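Local coordinates for protein aquaporin AqpM (Methanothermobacter marburgensis str. Marburg, PDB 2F2B) that forms a homotetrameric membrane channel that lets water move in either direction under osmotic drive and also gives a transient rise in glycerol flux, at residues Arg202-Gly205 and Pro206-Asp210; Trp219-Tyr222 and Ser223-Val226. All coordinates share one frame; numbering follows the deposited sequence.

Contact 1 (Arg202-Gly205 and Pro206-Asp210); sequences RTFG and PYLND
Arg202 and Pro206 meet one turn apart on helix 200-214, the short helix that begins within the second NPA motif of the aquaporin fold, and illustrate how a proline interior to a helix is accommodated. The carbonyl O of Arg202 faces Pro206 CD at 3.0 Å instead of an N-H; buried without a polar partner, this oxygen marks the kink. The arginine side chain bends about its CB-CG bond (chi2 -96°), bringing NH1 to 3.9 Å from Pro206 CG, which lies at the edge of the guanidinium, near its plane. NH2 bonds to Gly133 O. In aquaporins an arginine just after this motif is the selectivity-filter (ar/R) arginine, consistent with a place on the pore; a glycerol about 5 Å from the side chain is probably from the crystallisation liquor. At Thr203 the regular bonding resumes, its O accepting from Tyr207 N. Its methyl CG2, anti to the backbone N, reaches over one face of the Tyr207 ring, 3.5 Å from the centroid, a CH-pi contact displaced toward the rim. OG1 lies beside the backbone N and bonds to Ser197 and Thr135, whose O also receives the Tyr207 hydroxyl. Phe204 CZ packs 4.1 Å from Leu208 CD2, the side chains pointing the same way, and Leu208 N bonds to Phe204 O. Gly205 O takes Asn209 N at 3.1 Å in a nearly straight bond, N-H...O 175°.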
loop_
_atom_site.group_PDB
_atom_site.type_symbol
_atom_site.label_atom_id
_atom_site.label_comp_id
_atom_site.label_asym_id
_atom_site.label_seq_id
_atom_site.Cartn_x
_atom_site.Cartn_y
_atom_site.Cartn_z
ATOM N N ARG A 202 -18.237 14.135 -5.174
ATOM C CA ARG A 202 -16.825 14.395 -4.907
ATOM C C ARG A 202 -16.295 15.530 -5.785
ATOM O O ARG A 202 -15.311 16.189 -5.440
ATOM C CB ARG A 202 -16.009 13.110 -5.117
ATOM C CG ARG A 202 -14.491 13.289 -5.095
ATOM C CD ARG A 202 -13.949 13.428 -6.513
ATOM N NE ARG A 202 -12.492 13.558 -6.559
ATOM C CZ ARG A 202 -11.832 14.701 -6.398
ATOM N NH1 ARG A 202 -12.494 15.828 -6.173
ATOM N NH2 ARG A 202 -10.508 14.723 -6.478
ATOM N N THR A 203 -16.948 15.759 -6.922
ATOM C CA THR A 203 -16.542 16.845 -7.807
ATOM C C THR A 203 -17.296 18.119 -7.418
ATOM O O THR A 203 -16.726 19.210 -7.409
ATOM C CB THR A 203 -16.828 16.511 -9.291
ATOM O OG1 THR A 203 -16.016 15.399 -9.695
ATOM C CG2 THR A 203 -16.501 17.710 -10.179
ATOM N N PHE A 204 -18.572 17.967 -7.080
ATOM C CA PHE A 204 -19.426 19.091 -6.682
ATOM C C PHE A 204 -18.861 19.922 -5.524
ATOM O O PHE A 204 -18.821 21.156 -5.594
ATOM C CB PHE A 204 -20.810 18.566 -6.292
ATOM C CG PHE A 204 -21.724 19.617 -5.722
ATOM C CD1 PHE A 204 -22.359 20.533 -6.554
ATOM C CD2 PHE A 204 -21.945 19.692 -4.347
ATOM C CE1 PHE A 204 -23.204 21.515 -6.024
ATOM C CE2 PHE A 204 -22.787 20.667 -3.807
ATOM C CZ PHE A 204 -23.417 21.580 -4.650
ATOM N N GLY A 205 -18.442 19.247 -4.458
ATOM C CA GLY A 205 -17.908 19.946 -3.296
ATOM C C GLY A 205 -16.785 20.914 -3.616
ATOM O O GLY A 205 -16.880 22.110 -3.320
ATOM N N PRO A 206 -15.685 20.422 -4.202
ATOM C CA PRO A 206 -14.546 21.272 -4.557
ATOM C C PRO A 206 -14.932 22.368 -5.558
ATOM O O PRO A 206 -14.458 23.498 -5.460
ATOM C CB PRO A 206 -13.548 20.274 -5.135
ATOM C CG PRO A 206 -13.817 19.044 -4.315
ATOM C CD PRO A 206 -15.328 18.995 -4.312
ATOM N N TYR A 207 -15.786 22.031 -6.522
ATOM C CA TYR A 207 -16.227 23.014 -7.516
ATOM C C TYR A 207 -16.908 24.192 -6.826
ATOM O O TYR A 207 -16.612 25.351 -7.121
ATOM C CB TYR A 207 -17.207 22.377 -8.507
ATOM C CG TYR A 207 -16.567 21.741 -9.727
ATOM C CD1 TYR A 207 -15.290 21.174 -9.668
ATOM C CD2 TYR A 207 -17.258 21.681 -10.937
ATOM C CE1 TYR A 207 -14.721 20.566 -10.791
ATOM C CE2 TYR A 207 -16.704 21.078 -12.057
ATOM C CZ TYR A 207 -15.437 20.522 -11.982
ATOM O OH TYR A 207 -14.897 19.927 -13.098
ATOM N N LEU A 208 -17.823 23.888 -5.911
ATOM C CA LEU A 208 -18.553 24.926 -5.186
ATOM C C LEU A 208 -17.616 25.819 -4.379
ATOM O O LEU A 208 -17.664 27.048 -4.488
ATOM C CB LEU A 208 -19.592 24.295 -4.255
ATOM C CG LEU A 208 -20.452 25.265 -3.433
ATOM C CD1 LEU A 208 -21.210 26.191 -4.375
ATOM C CD2 LEU A 208 -21.421 24.492 -2.550
ATOM N N ASN A 209 -16.755 25.207 -3.573
ATOM C CA ASN A 209 -15.834 25.980 -2.760
ATOM C C ASN A 209 -14.775 26.727 -3.571
ATOM O O ASN A 209 -14.367 27.827 -3.188
ATOM C CB ASN A 209 -15.190 25.081 -1.701
ATOM C CG ASN A 209 -16.176 24.677 -0.614
ATOM O OD1 ASN A 209 -16.919 23.702 -0.751
ATOM N ND2 ASN A 209 -16.204 25.447 0.462
ATOM N N ASP A 210 -14.334 26.151 -4.688
ATOM C CA ASP A 210 -13.349 26.825 -5.531
ATOM C C ASP A 210 -13.965 28.097 -6.104
ATOM O O ASP A 210 -13.296 29.123 -6.240
ATOM C CB ASP A 210 -12.898 25.932 -6.691
ATOM C CG ASP A 210 -11.766 25.000 -6.309
ATOM O OD1 ASP A 210 -11.066 25.293 -5.320
ATOM O OD2 ASP A 210 -11.566 23.985 -7.010
#

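Contact 2 (Trp219-Tyr222 and Ser223-Val226); sequences WNYY and SIYV
Val226 lays its CG2 methyl over one face of the Tyr222 ring at the entry to helix 224-243, the last membrane helix of the aquaporin fold, in a turn that shows how a loop is converted into a helix. The methyl stands 3.6 Å from the ring centroid, 24° off the normal, and is closest to CE2, at 3.3 Å. Because Val226 CG2 is anti to its own carbonyl carbon, it points back to the ring and also comes within 3.3 Å of Tyr222 O; the two side chains cross at a slant. On the opposite face of the same ring sits Trp219 CZ3, 4.0 Å above the plane, so that the phenol is held between an indole and a methyl.

The backbone of this turn is bonded three residues apart. Ile224 N gives a hydrogen bond to Tyr221 O at 3.0 Å, approaching from 41° out of the carbonyl plane, and Tyr225 N makes a weak, strongly bent one to Tyr222 O. A water bridges Trp219 O and Ser223 N, a pair four residues apart, in place of a direct bond, donating to the first and accepting from the second, both at 2.9 Å. Beside this turn, Tyr221 CB packs against Tyr225 CE2, and Tyr221 CD1 against Ile224 CD1.

Further out, the Tyr222 hydroxyl bonds to Pro200 O, fixing the far end of the ring. Ile224 rests on helix 143-166, Tyr143 OH bonds to Ser223 OG, and Tyr225 OH bonds to Ser194 O.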
loop_
_atom_site.group_PDB
_atom_site.type_symbol
_atom_site.label_atom_id
_atom_site.label_comp_id
_atom_site.label_asym_id
_atom_site.label_seq_id
_atom_site.Cartn_x
_atom_site.Cartn_y
_atom_site.Cartn_z
ATOM N N TRP A 219 -17.558 24.885 -13.528
ATOM C CA TRP A 219 -18.866 24.312 -13.830
ATOM C C TRP A 219 -19.098 23.867 -15.270
ATOM O O TRP A 219 -19.929 22.999 -15.529
ATOM C CB TRP A 219 -19.966 25.281 -13.392
ATOM C CG TRP A 219 -19.974 25.486 -11.910
ATOM C CD1 TRP A 219 -19.618 26.618 -11.236
ATOM C CD2 TRP A 219 -20.327 24.518 -10.914
ATOM N NE1 TRP A 219 -19.728 26.414 -9.879
ATOM C CE2 TRP A 219 -20.161 25.134 -9.655
ATOM C CE3 TRP A 219 -20.768 23.188 -10.965
ATOM C CZ2 TRP A 219 -20.421 24.466 -8.454
ATOM C CZ3 TRP A 219 -21.027 22.524 -9.769
ATOM C CH2 TRP A 219 -20.853 23.167 -8.531
ATOM N N ASN A 220 -18.361 24.453 -16.203
ATOM C CA ASN A 220 -18.491 24.093 -17.608
ATOM C C ASN A 220 -18.030 22.655 -17.859
ATOM O O ASN A 220 -18.339 22.066 -18.896
ATOM C CB ASN A 220 -17.684 25.079 -18.453
ATOM C CG ASN A 220 -16.484 25.634 -17.705
ATOM O OD1 ASN A 220 -15.478 24.950 -17.521
ATOM N ND2 ASN A 220 -16.594 26.880 -17.253
ATOM N N TYR A 221 -17.305 22.089 -16.898
ATOM C CA TYR A 221 -16.804 20.719 -17.012
ATOM C C TYR A 221 -17.628 19.735 -16.186
ATOM O O TYR A 221 -17.478 18.518 -16.329
ATOM C CB TYR A 221 -15.355 20.634 -16.519
ATOM C CG TYR A 221 -14.351 21.453 -17.293
ATOM C CD1 TYR A 221 -14.057 21.162 -18.625
ATOM C CD2 TYR A 221 -13.663 22.500 -16.679
ATOM C CE1 TYR A 221 -13.097 21.892 -19.328
ATOM C CE2 TYR A 221 -12.703 23.236 -17.371
ATOM C CZ TYR A 221 -12.426 22.925 -18.693
ATOM O OH TYR A 221 -11.466 23.643 -19.373
ATOM N N TYR A 222 -18.495 20.255 -15.324
ATOM C CA TYR A 222 -19.281 19.399 -14.445
ATOM C C TYR A 222 -20.061 18.263 -15.110
ATOM O O TYR A 222 -20.175 17.184 -14.528
ATOM C CB TYR A 222 -20.219 20.246 -13.569
ATOM C CG TYR A 222 -20.772 19.480 -12.382
ATOM C CD1 TYR A 222 -19.917 18.814 -11.501
ATOM C CD2 TYR A 222 -22.149 19.386 -12.159
ATOM C CE1 TYR A 222 -20.416 18.066 -10.434
ATOM C CE2 TYR A 222 -22.658 18.642 -11.093
ATOM C CZ TYR A 222 -21.783 17.982 -10.237
ATOM O OH TYR A 222 -22.275 17.226 -9.199
ATOM N N SER A 223 -20.593 18.481 -16.312
ATOM C CA SER A 223 -21.350 17.426 -16.987
ATOM C C SER A 223 -20.508 16.160 -17.180
ATOM O O SER A 223 -21.036 15.048 -17.190
ATOM C CB SER A 223 -21.885 17.919 -18.341
ATOM O OG SER A 223 -20.838 18.358 -19.184
ATOM N N ILE A 224 -19.200 16.332 -17.336
ATOM C CA ILE A 224 -18.296 15.196 -17.507
ATOM C C ILE A 224 -18.385 14.282 -16.289
ATOM O O ILE A 224 -18.463 13.058 -16.410
ATOM C CB ILE A 224 -16.827 15.665 -17.620
ATOM C CG1 ILE A 224 -16.611 16.404 -18.940
ATOM C CG2 ILE A 224 -15.875 14.473 -17.486
ATOM C CD1 ILE A 224 -15.259 17.076 -19.037
ATOM N N TYR A 225 -18.382 14.906 -15.116
ATOM C CA TYR A 225 -18.398 14.202 -13.840
ATOM C C TYR A 225 -19.768 13.793 -13.320
ATOM O O TYR A 225 -19.895 13.266 -12.213
ATOM C CB TYR A 225 -17.636 15.056 -12.829
ATOM C CG TYR A 225 -16.256 15.377 -13.348
ATOM C CD1 TYR A 225 -15.273 14.388 -13.418
ATOM C CD2 TYR A 225 -15.961 16.639 -13.881
ATOM C CE1 TYR A 225 -14.038 14.639 -14.007
ATOM C CE2 TYR A 225 -14.725 16.899 -14.475
ATOM C CZ TYR A 225 -13.770 15.893 -14.536
ATOM O OH TYR A 225 -12.557 16.126 -15.136
ATOM N N VAL A 226 -20.795 14.045 -14.125
ATOM C CA VAL A 226 -22.148 13.648 -13.776
ATOM C C VAL A 226 -22.505 12.514 -14.728
ATOM O O VAL A 226 -22.810 11.401 -14.303
ATOM C CB VAL A 226 -23.161 14.803 -13.967
ATOM C CG1 VAL A 226 -24.573 14.300 -13.702
ATOM C CG2 VAL A 226 -22.830 15.945 -13.018
HETATM O O HOH W 1 -21.185 21.113 -17.318
#

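How the contacts relate
Following the chain from the N terminus, contact 1 comes first, wholly within helix 200-214, and is complete before contact 2 begins in the loop between the two helices and runs into helix 224-243. The two are therefore in series, neither enclosing nor crossing the other, and each spans only local turns, closing no long loop. Their centres are 11 Å apart, yet they touch: Tyr207 OH lies 3.3 Å from Tyr225 CE2, Phe204 CB 3.5 Å from Tyr222 OH, and Thr203 OG1 meets Tyr225 CB. Trp219 and Tyr207 add an edge-to-face ring pair. Aromatic packing thus joins the short helix that starts in the second NPA motif to the start of the last membrane helix.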